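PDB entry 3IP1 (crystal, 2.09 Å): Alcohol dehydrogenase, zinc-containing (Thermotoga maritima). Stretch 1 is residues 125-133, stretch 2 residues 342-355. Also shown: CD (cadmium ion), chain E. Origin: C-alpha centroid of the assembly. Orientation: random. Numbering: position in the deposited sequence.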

# COMPACT_ATOMS: atom_id res chain seq x y z
N VAL A 125 0.74 23.16 24.40
CA VAL A 125 0.71 22.84 22.98
C VAL A 125 2.06 22.96 22.30
O VAL A 125 2.97 23.64 22.82
CB VAL A 125 -0.33 23.72 22.20
CG1 VAL A 125 -1.73 23.40 22.64
CG2 VAL A 125 -0.04 25.22 22.37
N CYS A 126 2.19 22.30 21.15
CA CYS A 126 3.25 22.60 20.20
C CYS A 126 2.55 22.91 18.88
O CYS A 126 1.35 22.68 18.75
CB CYS A 126 4.21 21.42 20.05
SG CYS A 126 3.43 19.95 19.37
N ALA A 127 3.27 23.41 17.90
CA ALA A 127 2.63 23.71 16.63
C ALA A 127 3.49 23.39 15.41
O ALA A 127 4.72 23.29 15.50
CB ALA A 127 2.13 25.16 16.59
N GLU A 128 2.81 23.19 14.29
CA GLU A 128 3.48 22.91 13.03
C GLU A 128 4.10 24.20 12.49
O GLU A 128 3.61 25.31 12.76
CB GLU A 128 2.49 22.30 12.02
CG GLU A 128 1.72 21.11 12.58
CD GLU A 128 0.66 20.57 11.64
OE1 GLU A 128 0.72 20.82 10.42
OE2 GLU A 128 -0.24 19.87 12.11
N GLU A 129 5.16 24.05 11.72
CA GLU A 129 5.84 25.16 11.06
C GLU A 129 5.33 25.40 9.61
O GLU A 129 5.38 26.54 9.11
CB GLU A 129 7.36 24.91 11.13
CG GLU A 129 8.26 25.87 10.35
CD GLU A 129 8.37 25.52 8.86
OE1 GLU A 129 8.01 24.41 8.44
OE2 GLU A 129 8.83 26.38 8.10
N MSE A 130 4.84 24.34 8.95
CA MSE A 130 4.30 24.45 7.60
C MSE A 130 2.87 24.95 7.70
O MSE A 130 2.00 24.21 8.13
CB MSE A 130 4.31 23.10 6.87
CG MSE A 130 5.66 22.36 6.80
SE MSE A 130 6.95 23.20 5.57
CE MSE A 130 6.29 22.39 3.91
N LEU A 131 2.63 26.20 7.33
CA LEU A 131 1.30 26.76 7.46
C LEU A 131 0.52 26.55 6.16
O LEU A 131 0.41 27.44 5.31
CB LEU A 131 1.37 28.23 7.92
CG LEU A 131 2.43 28.54 9.00
CD1 LEU A 131 2.58 30.03 9.24
CD2 LEU A 131 2.21 27.76 10.34
N TRP A 132 0.01 25.32 5.99
CA TRP A 132 -0.78 24.90 4.83
C TRP A 132 -2.16 25.58 4.79
O TRP A 132 -2.73 25.92 5.83
CB TRP A 132 -0.96 23.37 4.82
CG TRP A 132 -1.22 22.79 6.20
CD1 TRP A 132 -0.29 22.33 7.07
CD2 TRP A 132 -2.49 22.62 6.84
NE1 TRP A 132 -0.90 21.88 8.23
CE2 TRP A 132 -2.25 22.05 8.11
CE3 TRP A 132 -3.82 22.89 6.47
CZ2 TRP A 132 -3.27 21.75 9.01
CZ3 TRP A 132 -4.85 22.57 7.37
CH2 TRP A 132 -4.56 22.01 8.62
N CYS A 133 -2.67 25.82 3.58
CA CYS A 133 -3.90 26.62 3.42
C CYS A 133 -5.15 25.80 3.74
O CYS A 133 -6.11 26.32 4.30
CB CYS A 133 -3.98 27.27 2.03
SG CYS A 133 -4.41 26.18 0.60
N GLN A 342 9.91 15.86 2.57
CA GLN A 342 10.04 17.20 3.17
C GLN A 342 8.85 17.46 4.11
O GLN A 342 7.75 16.91 3.90
CB GLN A 342 10.12 18.30 2.11
CG GLN A 342 8.76 18.79 1.58
CD GLN A 342 8.86 19.95 0.59
OE1 GLN A 342 9.96 20.39 0.25
NE2 GLN A 342 7.71 20.44 0.11
N GLY A 343 9.08 18.27 5.14
CA GLY A 343 7.98 18.72 6.01
C GLY A 343 7.61 17.76 7.12
O GLY A 343 8.31 16.75 7.37
N HIS A 344 6.51 18.06 7.80
CA HIS A 344 6.16 17.36 9.03
C HIS A 344 4.64 17.39 9.26
O HIS A 344 4.16 16.88 10.26
CB HIS A 344 6.88 18.05 10.19
CG HIS A 344 6.64 19.53 10.22
ND1 HIS A 344 7.61 20.45 9.89
CD2 HIS A 344 5.52 20.24 10.49
CE1 HIS A 344 7.11 21.67 9.98
NE2 HIS A 344 5.84 21.57 10.35
N SER A 345 3.92 18.02 8.34
CA SER A 345 2.45 18.19 8.48
C SER A 345 1.69 16.99 7.93
O SER A 345 2.26 16.15 7.24
CB SER A 345 2.00 19.49 7.76
OG SER A 345 2.64 20.62 8.35
N GLY A 346 0.40 16.91 8.28
CA GLY A 346 -0.50 15.90 7.75
C GLY A 346 -0.29 14.51 8.31
O GLY A 346 0.62 14.30 9.13
N HIS A 347 -1.15 13.58 7.88
CA HIS A 347 -0.99 12.12 8.13
C HIS A 347 -1.06 11.71 9.59
O HIS A 347 -0.90 10.55 9.91
CB HIS A 347 0.33 11.61 7.49
CG HIS A 347 0.50 12.03 6.07
ND1 HIS A 347 -0.21 11.45 5.03
CD2 HIS A 347 1.22 13.03 5.51
CE1 HIS A 347 0.11 12.06 3.89
NE2 HIS A 347 0.97 13.02 4.16
N GLY A 348 -1.29 12.67 10.48
CA GLY A 348 -1.34 12.42 11.91
C GLY A 348 0.04 12.14 12.46
O GLY A 348 0.20 11.40 13.42
N THR A 349 1.05 12.74 11.83
CA THR A 349 2.42 12.55 12.28
C THR A 349 2.66 13.21 13.63
O THR A 349 3.14 12.55 14.56
CB THR A 349 3.41 13.04 11.22
OG1 THR A 349 3.36 12.14 10.10
CG2 THR A 349 4.84 13.12 11.77
N PHE A 350 2.31 14.50 13.75
CA PHE A 350 2.46 15.22 15.03
C PHE A 350 1.86 14.46 16.20
O PHE A 350 2.56 14.24 17.17
CB PHE A 350 1.89 16.66 14.97
CG PHE A 350 2.94 17.74 14.86
CD1 PHE A 350 3.89 17.73 13.82
CD2 PHE A 350 2.98 18.80 15.77
CE1 PHE A 350 4.84 18.74 13.70
CE2 PHE A 350 3.94 19.82 15.67
CZ PHE A 350 4.88 19.79 14.63
N PRO A 351 0.57 14.05 16.13
CA PRO A 351 0.04 13.46 17.36
C PRO A 351 0.61 12.09 17.66
O PRO A 351 0.72 11.72 18.82
CB PRO A 351 -1.48 13.40 17.10
CG PRO A 351 -1.65 13.50 15.62
CD PRO A 351 -0.49 14.33 15.14
N ARG A 352 1.02 11.35 16.64
CA ARG A 352 1.66 10.08 16.91
C ARG A 352 3.05 10.29 17.50
O ARG A 352 3.47 9.51 18.36
CB ARG A 352 1.75 9.20 15.65
CG ARG A 352 0.46 8.48 15.25
CD ARG A 352 0.72 7.68 13.97
NE ARG A 352 -0.47 7.03 13.42
CZ ARG A 352 -1.20 7.52 12.42
NH1 ARG A 352 -0.91 8.69 11.85
NH2 ARG A 352 -2.25 6.84 11.98
N VAL A 353 3.77 11.30 17.03
CA VAL A 353 5.08 11.63 17.63
C VAL A 353 4.89 11.98 19.12
O VAL A 353 5.68 11.58 19.96
CB VAL A 353 5.82 12.75 16.89
CG1 VAL A 353 7.00 13.29 17.77
CG2 VAL A 353 6.32 12.25 15.54
N ILE A 354 3.83 12.72 19.42
CA ILE A 354 3.49 13.08 20.80
C ILE A 354 3.19 11.83 21.66
O ILE A 354 3.73 11.69 22.77
CB ILE A 354 2.36 14.16 20.86
CG1 ILE A 354 2.88 15.48 20.28
CG2 ILE A 354 1.83 14.33 22.29
CD1 ILE A 354 1.79 16.45 19.71
N SER A 355 2.36 10.92 21.13
CA SER A 355 2.02 9.67 21.84
C SER A 355 3.25 8.82 22.07
O SER A 355 3.40 8.22 23.12
CB SER A 355 0.99 8.84 21.08
OG SER A 355 -0.22 9.57 21.02
CD CD E . -2.79 24.26 0.53
O HOH W 1 -1.39 18.24 9.99

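The two stretches, more than 200 residues apart in sequence, meet in a small, largely buried contact in which a compact set of side-chain hydrogen bonds is flanked by aromatic and apolar packing. At its centre lies the carboxylate of E128. Its OE1 accepts a hydrogen bond from S345 OG at 2.8 Å across the interface and another from W132 NE1 at 2.9 Å within its own stretch, the latter nearly linear at 172°. S345, whose CA-to-CB bond points toward stretch 1, thus places its hydroxyl at the edge of the W132 ring, with S345 OG 3.6 Å from W132 CD1, and also brings S345 OG to 3.3 Å from M130 CB. The second carboxylate oxygen continues the link through a water, which donates to E128 OE2 at 2.9 Å and accepts from G346 N at 2.8 Å; the direct separation of E128 OE1 and G346 N, 4.5 Å, is too long for a hydrogen bond.

H344 binds the neighbouring backbone at E129 and M130. Its NE2 accepts from E129 N at 2.9 Å and, at a longer 3.3 Å, from M130 N, so this nitrogen carries no proton and one imidazole atom serves two successive amides. The selenomethionine M130 then folds against the ring, its CG lying over one face, 3.9 Å from the H344 ring centroid.

Packing with the helix is apolar in character. F350, in the first turn, has its CA-to-CB bond pointing toward stretch 1, and E128 CG sits almost on the ring normal, 3.9 Å from the F350 ring centroid and only 6° off. The aliphatic part of E128 therefore covers the phenyl ring while its carboxylate serves the polar network. Farther along, C126 SG approaches F350 CE2 at 3.7 Å, obliquely to the ring, and I354 CD1 at 3.9 Å, extending the contact one helical turn.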